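Local coordinates for protein alpha-galactosidase (Umbelopsis vinacea, PDB 3A5V) that hydrolyses terminal alpha-galactosyl residues as a glycoside hydrolase family 27 enzyme that assembles into a tetramer, at residues S62-A67 / E111-K116; A106-E111 / Y132-S137; D81-H84 / K89-I92. All coordinates share one frame; numbering follows the deposited sequence.

Contact 1. Residues S62-A67 / E111-K116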
loop_
_atom_site.group_PDB
_atom_site.type_symbol
_atom_site.label_atom_id
_atom_site.label_comp_id
_atom_site.label_asym_id
_atom_site.label_seq_id
_atom_site.Cartn_x
_atom_site.Cartn_y
_atom_site.Cartn_z
ATOM N N SER A 62 5.673 -32.478 28.921
ATOM C CA SER A 62 4.629 -32.952 28.016
ATOM C C SER A 62 4.277 -31.922 26.911
ATOM O O SER A 62 3.535 -32.246 25.985
ATOM C CB SER A 62 3.364 -33.272 28.820
ATOM O OG SER A 62 2.601 -32.082 29.048
ATOM N N LYS A 63 4.803 -30.696 27.039
ATOM C CA LYS A 63 4.574 -29.582 26.090
ATOM C C LYS A 63 3.303 -28.767 26.346
ATOM O O LYS A 63 3.098 -27.736 25.703
ATOM C CB LYS A 63 4.586 -30.040 24.622
ATOM C CG LYS A 63 5.943 -30.489 24.089
ATOM C CD LYS A 63 5.809 -30.802 22.602
ATOM C CE LYS A 63 7.032 -31.514 22.073
ATOM N NZ LYS A 63 6.992 -31.612 20.586
ATOM N N THR A 64 2.448 -29.209 27.263
ATOM C CA THR A 64 1.286 -28.390 27.606
ATOM C C THR A 64 1.706 -27.173 28.436
ATOM O O THR A 64 2.780 -27.163 29.075
ATOM C CB THR A 64 0.123 -29.164 28.295
ATOM O OG1 THR A 64 0.490 -29.505 29.628
ATOM C CG2 THR A 64 -0.217 -30.424 27.539
ATOM N N LEU A 65 0.885 -26.131 28.384
ATOM C CA LEU A 65 1.158 -24.932 29.150
ATOM C C LEU A 65 0.078 -24.815 30.217
ATOM O O LEU A 65 -1.107 -24.604 29.914
ATOM C CB LEU A 65 1.192 -23.680 28.255
ATOM C CG LEU A 65 1.547 -22.363 28.965
ATOM C CD1 LEU A 65 2.970 -22.384 29.553
ATOM C CD2 LEU A 65 1.381 -21.178 28.018
ATOM N N LEU A 66 0.492 -24.966 31.468
ATOM C CA LEU A 66 -0.434 -24.866 32.588
ATOM C C LEU A 66 -0.487 -23.428 33.113
ATOM O O LEU A 66 0.283 -22.564 32.675
ATOM C CB LEU A 66 -0.038 -25.874 33.693
ATOM C CG LEU A 66 0.005 -27.369 33.305
ATOM C CD1 LEU A 66 0.424 -28.215 34.531
ATOM C CD2 LEU A 66 -1.330 -27.862 32.746
ATOM N N ALA A 67 -1.415 -23.169 34.034
ATOM C CA ALA A 67 -1.550 -21.852 34.637
ATOM C C ALA A 67 -0.531 -21.642 35.757
ATOM O O ALA A 67 -0.024 -22.612 36.328
ATOM C CB ALA A 67 -2.960 -21.655 35.166
ATOM N N GLU A 111 -0.585 -25.258 18.450
ATOM C CA GLU A 111 -2.032 -25.005 18.407
ATOM C C GLU A 111 -2.856 -26.237 18.846
ATOM O O GLU A 111 -3.775 -26.101 19.647
ATOM C CB GLU A 111 -2.482 -24.521 17.022
ATOM C CG GLU A 111 -1.911 -23.150 16.581
ATOM C CD GLU A 111 -0.545 -23.242 15.878
ATOM O OE1 GLU A 111 0.065 -24.336 15.891
ATOM O OE2 GLU A 111 -0.092 -22.208 15.313
ATOM N N ASP A 112 -2.527 -27.421 18.326
ATOM C CA ASP A 112 -3.264 -28.649 18.683
ATOM C C ASP A 112 -3.185 -28.941 20.175
ATOM O O ASP A 112 -4.200 -29.172 20.825
ATOM C CB ASP A 112 -2.762 -29.861 17.883
ATOM C CG ASP A 112 -3.310 -29.882 16.464
ATOM O OD1 ASP A 112 -4.176 -29.044 16.133
ATOM O OD2 ASP A 112 -2.878 -30.740 15.673
ATOM N N ILE A 113 -1.969 -28.905 20.696
ATOM C CA ILE A 113 -1.697 -29.140 22.112
ATOM C C ILE A 113 -2.447 -28.148 23.021
ATOM O O ILE A 113 -3.085 -28.555 23.999
ATOM C CB ILE A 113 -0.182 -29.101 22.374
ATOM C CG1 ILE A 113 0.466 -30.382 21.793
ATOM C CG2 ILE A 113 0.121 -28.970 23.867
ATOM C CD1 ILE A 113 1.987 -30.298 21.656
ATOM N N ASP A 114 -2.379 -26.860 22.694
ATOM C CA ASP A 114 -3.022 -25.854 23.542
ATOM C C ASP A 114 -4.550 -25.945 23.487
ATOM O O ASP A 114 -5.223 -25.844 24.527
ATOM C CB ASP A 114 -2.512 -24.441 23.220
ATOM C CG ASP A 114 -1.070 -24.221 23.669
ATOM O OD1 ASP A 114 -0.470 -25.133 24.302
ATOM O OD2 ASP A 114 -0.531 -23.124 23.398
ATOM N N ALA A 115 -5.097 -26.151 22.290
ATOM C CA ALA A 115 -6.546 -26.320 22.143
ATOM C C ALA A 115 -7.043 -27.524 22.956
ATOM O O ALA A 115 -8.097 -27.461 23.597
ATOM C CB ALA A 115 -6.908 -26.487 20.691
ATOM N N LYS A 116 -6.282 -28.619 22.908
ATOM C CA LYS A 116 -6.612 -29.823 23.669
ATOM C C LYS A 116 -6.627 -29.528 25.179
ATOM O O LYS A 116 -7.555 -29.936 25.885
ATOM C CB LYS A 116 -5.633 -30.954 23.329
ATOM C CG LYS A 116 -5.927 -32.273 24.022
ATOM C CD LYS A 116 -5.142 -33.419 23.370
ATOM C CE LYS A 116 -5.379 -34.748 24.107
ATOM N NZ LYS A 116 -4.222 -35.685 23.928
HETATM O O HOH W 1 -1.305 -26.352 26.564
#
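Thr64 and Ile113 are the closest backbone positions, with 6.3 Å between Thr64 CA and Ile113 CA, where an irregular loop runs past the first turns of helix 111-121. The setting is the (beta/alpha)8 barrel of the catalytic domain. Residues 62-67 belong to the long loop that follows strand 47-49, and helix 111-121 lies between strands 89-95 and 125-129.

Ile113 carries the contact. Its side chain sets out toward the loop, and both branches touch it. Ile113 CG2 meets the loop backbone, 3.7 Å from Lys63 O and close to Thr64 CA. Ile113 CG2 also meets the methyl Thr64 CG2 at 4.0 Å, the two side chains crossing at about a right angle. Ile113 CD1 rests on the aliphatic part of Lys63, 4.0 Å from Lys63 CB and as far from Lys63 CD. Chi1 (-73°) puts CG2 of Ile113 anti to its own backbone N, against the loop backbone, and the extended chi2 (165°) carries CD1 on to the lysine.

The end of the extended Lys63 chain leads away from the helix. Its NZ is hydrogen-bonded to a bound polyether, probably from the crystallisation liquor, and Ile113 also lines that pocket. No direct hydrogen bond joins the two segments.

Between the two segments the polar link is a water. Asp114 makes a hydrogen bond to Ser107 through OD2 and a salt bridge to Arg59 through OD1. Arg59 bonds to Lys63 O as well, so one guanidinium ties loop and helix together. The bridging water accepts from Leu65 N at 2.9 Å and donates to Asp114 OD1 at 2.7 Å.

Contact 2. Residues A106-E111 / Y132-S137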
loop_
_atom_site.group_PDB
_atom_site.type_symbol
_atom_site.label_atom_id
_atom_site.label_comp_id
_atom_site.label_asym_id
_atom_site.label_seq_id
_atom_site.Cartn_x
_atom_site.Cartn_y
_atom_site.Cartn_z
ATOM N N ALA A 106 3.175 -18.339 24.316
ATOM C CA ALA A 106 1.978 -18.352 23.462
ATOM C C ALA A 106 1.966 -19.581 22.522
ATOM O O ALA A 106 2.799 -20.474 22.661
ATOM C CB ALA A 106 1.877 -17.038 22.679
ATOM N N SER A 107 1.028 -19.623 21.572
ATOM C CA SER A 107 0.618 -20.897 20.968
ATOM C C SER A 107 1.081 -21.217 19.545
ATOM O O SER A 107 0.744 -22.292 19.041
ATOM C CB SER A 107 -0.914 -21.042 21.034
ATOM O OG SER A 107 -1.392 -20.800 22.357
ATOM N N LEU A 108 1.828 -20.321 18.889
ATOM C CA LEU A 108 2.260 -20.596 17.503
ATOM C C LEU A 108 3.075 -21.890 17.439
ATOM O O LEU A 108 4.092 -22.011 18.122
ATOM C CB LEU A 108 3.096 -19.443 16.934
ATOM C CG LEU A 108 3.489 -19.527 15.449
ATOM C CD1 LEU A 108 2.241 -19.384 14.565
ATOM C CD2 LEU A 108 4.538 -18.444 15.116
ATOM N N GLY A 109 2.634 -22.844 16.626
ATOM C CA GLY A 109 3.322 -24.128 16.528
ATOM C C GLY A 109 2.890 -25.127 17.591
ATOM O O GLY A 109 3.273 -26.289 17.525
ATOM N N TYR A 110 2.083 -24.679 18.557
ATOM C CA TYR A 110 1.545 -25.551 19.605
ATOM C C TYR A 110 0.024 -25.567 19.596
ATOM O O TYR A 110 -0.591 -25.868 20.617
ATOM C CB TYR A 110 2.025 -25.088 21.001
ATOM C CG TYR A 110 3.504 -25.268 21.244
ATOM C CD1 TYR A 110 4.428 -24.362 20.720
ATOM C CD2 TYR A 110 3.980 -26.348 22.000
ATOM C CE1 TYR A 110 5.801 -24.534 20.924
ATOM C CE2 TYR A 110 5.345 -26.528 22.227
ATOM C CZ TYR A 110 6.247 -25.612 21.689
ATOM O OH TYR A 110 7.595 -25.772 21.896
ATOM N N GLU A 111 -0.585 -25.258 18.450
ATOM C CA GLU A 111 -2.032 -25.005 18.407
ATOM C C GLU A 111 -2.856 -26.237 18.846
ATOM O O GLU A 111 -3.775 -26.101 19.647
ATOM C CB GLU A 111 -2.482 -24.521 17.022
ATOM C CG GLU A 111 -1.911 -23.150 16.581
ATOM C CD GLU A 111 -0.545 -23.242 15.878
ATOM O OE1 GLU A 111 0.065 -24.336 15.891
ATOM O OE2 GLU A 111 -0.092 -22.208 15.313
ATOM N N TYR A 132 4.015 -11.069 18.347
ATOM C CA TYR A 132 5.182 -11.944 18.181
ATOM C C TYR A 132 4.948 -13.080 17.178
ATOM O O TYR A 132 5.280 -14.238 17.441
ATOM C CB TYR A 132 5.694 -12.432 19.568
ATOM C CG TYR A 132 6.033 -11.257 20.471
ATOM C CD1 TYR A 132 7.092 -10.386 20.135
ATOM C CD2 TYR A 132 5.280 -10.968 21.619
ATOM C CE1 TYR A 132 7.411 -9.298 20.926
ATOM C CE2 TYR A 132 5.592 -9.851 22.427
ATOM C CZ TYR A 132 6.665 -9.027 22.063
ATOM O OH TYR A 132 7.013 -7.925 22.824
ATOM N N ASN A 133 4.395 -12.720 16.016
ATOM C CA ASN A 133 3.917 -13.707 15.050
ATOM C C ASN A 133 4.986 -14.164 14.042
ATOM O O ASN A 133 4.701 -14.937 13.131
ATOM C CB ASN A 133 2.603 -13.232 14.370
ATOM C CG ASN A 133 2.795 -12.033 13.450
ATOM O OD1 ASN A 133 3.819 -11.898 12.777
ATOM N ND2 ASN A 133 1.787 -11.159 13.402
ATOM N N GLN A 134 6.221 -13.696 14.231
ATOM C CA GLN A 134 7.383 -14.210 13.484
ATOM C C GLN A 134 7.238 -13.927 11.976
ATOM O O GLN A 134 7.561 -14.771 11.114
ATOM C CB GLN A 134 7.608 -15.702 13.791
ATOM C CG GLN A 134 7.658 -16.026 15.308
ATOM C CD GLN A 134 8.748 -15.242 16.033
ATOM O OE1 GLN A 134 9.884 -15.161 15.551
ATOM N NE2 GLN A 134 8.411 -14.673 17.195
ATOM N N GLY A 135 6.766 -12.715 11.682
ATOM C CA GLY A 135 6.561 -12.257 10.302
ATOM C C GLY A 135 5.480 -12.991 9.520
ATOM O O GLY A 135 5.419 -12.861 8.291
ATOM N N GLN A 136 4.616 -13.740 10.204
ATOM C CA GLN A 136 3.557 -14.503 9.509
ATOM C C GLN A 136 2.280 -13.677 9.261
ATOM O O GLN A 136 1.178 -14.035 9.694
ATOM C CB GLN A 136 3.254 -15.835 10.222
ATOM C CG GLN A 136 4.440 -16.840 10.179
ATOM C CD GLN A 136 4.148 -18.131 10.950
ATOM O OE1 GLN A 136 2.991 -18.510 11.128
ATOM N NE2 GLN A 136 5.198 -18.804 11.404
ATOM N N SER A 137 2.455 -12.570 8.545
ATOM C CA SER A 137 1.381 -11.624 8.245
ATOM C C SER A 137 1.877 -10.744 7.102
ATOM O O SER A 137 3.039 -10.863 6.700
ATOM C CB SER A 137 1.060 -10.768 9.489
ATOM O OG SER A 137 2.042 -9.753 9.686
#
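Leu108 reaches from one loop of the (beta/alpha)8 barrel to the next, its CA 7.5 Å from Asn133 CA. Each loop leads from a barrel strand to the following helix, and each makes a beta turn: type II from Ser107 to Tyr110, type I' from Asn133 to Gln136.

The contact between the loops is van der Waals. Leu108 CG lies opposite its backbone N (chi1 -174°), which sends both methyls toward residues 132-137. Leu108 CD1 meets the amide end of Gln136 at OE1, 3.6 Å away. Leu108 CD2 lies 3.8 Å from Gln136 NE2 and 4.0 Å from Gln134 CG. The Gln136 chain, extended beyond CG, comes from the opposite direction.

Hydrogen bonds shape each loop from within. Gln134 folds back at chi2 (-58°), and its NE2 donates to Tyr132 O at 3.2 Å from above the carbonyl plane. The same amide joins the subunits: OE1 bonds Tyr144 OH and NE2 bonds Thr179 OG1, both of the second subunit. With an alanine in place of Gln134, Tyr132 O and the tyrosine and threonine of the second subunit would probably lose their amide partner, and a gap is likely to open beside Leu108 CD2. In the other loop, Gly109 N donates to Glu111 OE2 at 3.1 Å and approaches from above the carboxylate plane.

Contact 3. Residues D81-H84 / K89-I92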
loop_
_atom_site.group_PDB
_atom_site.type_symbol
_atom_site.label_atom_id
_atom_site.label_comp_id
_atom_site.label_asym_id
_atom_site.label_seq_id
_atom_site.Cartn_x
_atom_site.Cartn_y
_atom_site.Cartn_z
ATOM N N ASP A 81 -15.033 -24.944 36.424
ATOM C CA ASP A 81 -16.189 -25.639 37.032
ATOM C C ASP A 81 -17.033 -24.706 37.904
ATOM O O ASP A 81 -18.269 -24.753 37.858
ATOM C CB ASP A 81 -15.724 -26.840 37.880
ATOM C CG ASP A 81 -15.180 -27.997 37.043
ATOM O OD1 ASP A 81 -15.463 -28.125 35.821
ATOM O OD2 ASP A 81 -14.466 -28.811 37.645
ATOM N N ASP A 82 -16.372 -23.863 38.696
ATOM C CA ASP A 82 -17.053 -22.854 39.532
ATOM C C ASP A 82 -17.808 -21.814 38.695
ATOM O O ASP A 82 -18.923 -21.413 39.039
ATOM C CB ASP A 82 -16.049 -22.132 40.443
ATOM C CG ASP A 82 -15.539 -23.014 41.581
ATOM O OD1 ASP A 82 -16.211 -24.006 41.910
ATOM O OD2 ASP A 82 -14.458 -22.718 42.134
ATOM N N ILE A 83 -17.182 -21.372 37.604
ATOM C CA ILE A 83 -17.823 -20.479 36.627
ATOM C C ILE A 83 -19.048 -21.139 35.968
ATOM O O ILE A 83 -20.136 -20.546 35.898
ATOM C CB ILE A 83 -16.770 -19.993 35.563
ATOM C CG1 ILE A 83 -15.724 -19.091 36.241
ATOM C CG2 ILE A 83 -17.462 -19.272 34.393
ATOM C CD1 ILE A 83 -14.445 -18.813 35.385
ATOM N N HIS A 84 -18.869 -22.369 35.487
ATOM C CA HIS A 84 -19.990 -23.142 34.950
ATOM C C HIS A 84 -21.157 -23.271 35.946
ATOM O O HIS A 84 -22.319 -23.119 35.553
ATOM C CB HIS A 84 -19.525 -24.509 34.450
ATOM C CG HIS A 84 -18.712 -24.450 33.185
ATOM N ND1 HIS A 84 -17.948 -25.506 32.742
ATOM C CD2 HIS A 84 -18.544 -23.454 32.277
ATOM C CE1 HIS A 84 -17.363 -25.175 31.598
ATOM N NE2 HIS A 84 -17.708 -23.935 31.295
ATOM N N LYS A 89 -20.059 -18.909 31.167
ATOM C CA LYS A 89 -19.081 -19.608 30.342
ATOM C C LYS A 89 -17.681 -19.018 30.552
ATOM O O LYS A 89 -17.562 -17.856 30.935
ATOM C CB LYS A 89 -19.508 -19.553 28.870
ATOM C CG LYS A 89 -20.676 -20.502 28.534
ATOM C CD LYS A 89 -21.207 -20.239 27.123
ATOM C CE LYS A 89 -22.493 -21.013 26.820
ATOM N NZ LYS A 89 -22.185 -22.460 26.854
ATOM N N ALA A 90 -16.631 -19.808 30.308
ATOM C CA ALA A 90 -15.262 -19.373 30.596
ATOM C C ALA A 90 -14.463 -19.167 29.316
ATOM O O ALA A 90 -14.529 -19.984 28.387
ATOM C CB ALA A 90 -14.535 -20.363 31.520
ATOM N N GLY A 91 -13.716 -18.074 29.284
ATOM C CA GLY A 91 -12.812 -17.781 28.164
ATOM C C GLY A 91 -11.364 -17.724 28.618
ATOM O O GLY A 91 -11.077 -17.511 29.806
ATOM N N ILE A 92 -10.453 -17.946 27.676
ATOM C CA ILE A 92 -9.007 -17.891 27.921
ATOM C C ILE A 92 -8.343 -17.097 26.783
ATOM O O ILE A 92 -8.932 -16.925 25.692
ATOM C CB ILE A 92 -8.375 -19.320 28.031
ATOM C CG1 ILE A 92 -7.020 -19.283 28.752
ATOM C CG2 ILE A 92 -8.193 -19.978 26.636
ATOM C CD1 ILE A 92 -7.107 -19.246 30.233
#
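Ile83 and His84, near the end of helix 76-85, face the start of strand 89-95. The two elements complete the beta-alpha-beta unit of strand 47-49, helix 76-85 and strand 89-95 in the catalytic barrel. Only a short connection separates the two, with His84 CA 5.9 Å from Lys89 CA.

Ile83 comes first and points toward the strand. Its CG2 lies 3.7 Å from Lys89 O. Ile83 CD1 reaches further along the strand and touches Ala90 CB at 4.2 Å. With chi1 at -67°, CG2 is anti to the backbone N and faces the Lys89 carbonyl, while the CG1 branch carries CD1 to Ala90. Ile28 of helix 25-38 also packs on Ile83.

His84 follows. The CD2 edge of its ring meets Lys89 CA at 4.3 Å, near the ring plane. NE2 makes its hydrogen bond to Asp124 OD2, an oxygen that also accepts from Ala90 N.

No hydrogen bond runs directly between the segments. Helix and strand meet by van der Waals contacts, among them one between apolar side chains and one of a methyl against a carbonyl oxygen. The shared carboxylate of Asp124 ties the imidazole to the strand backbone and probably steadies the ring.

Overall arrangement
All three contacts lie in the catalytic barrel. Contact 3 is the one made of regular elements, joining a helix to the strand that follows it through buried Ile83 and Ala90, with a more open edge at His84 and Lys89. Contacts 1 and 2 lie further from the chain centre and depend on loops. They share Glu111, the start of helix 111-121, and touch through Asp114 and Ser107. Contact 1 combines apolar packing with a water bridge beside an exposed lysine. In contact 2, leucine methyls meet glutamine side chains next to a neighbouring subunit. Contact 3 touches neither, although its strand precedes helix 111-121.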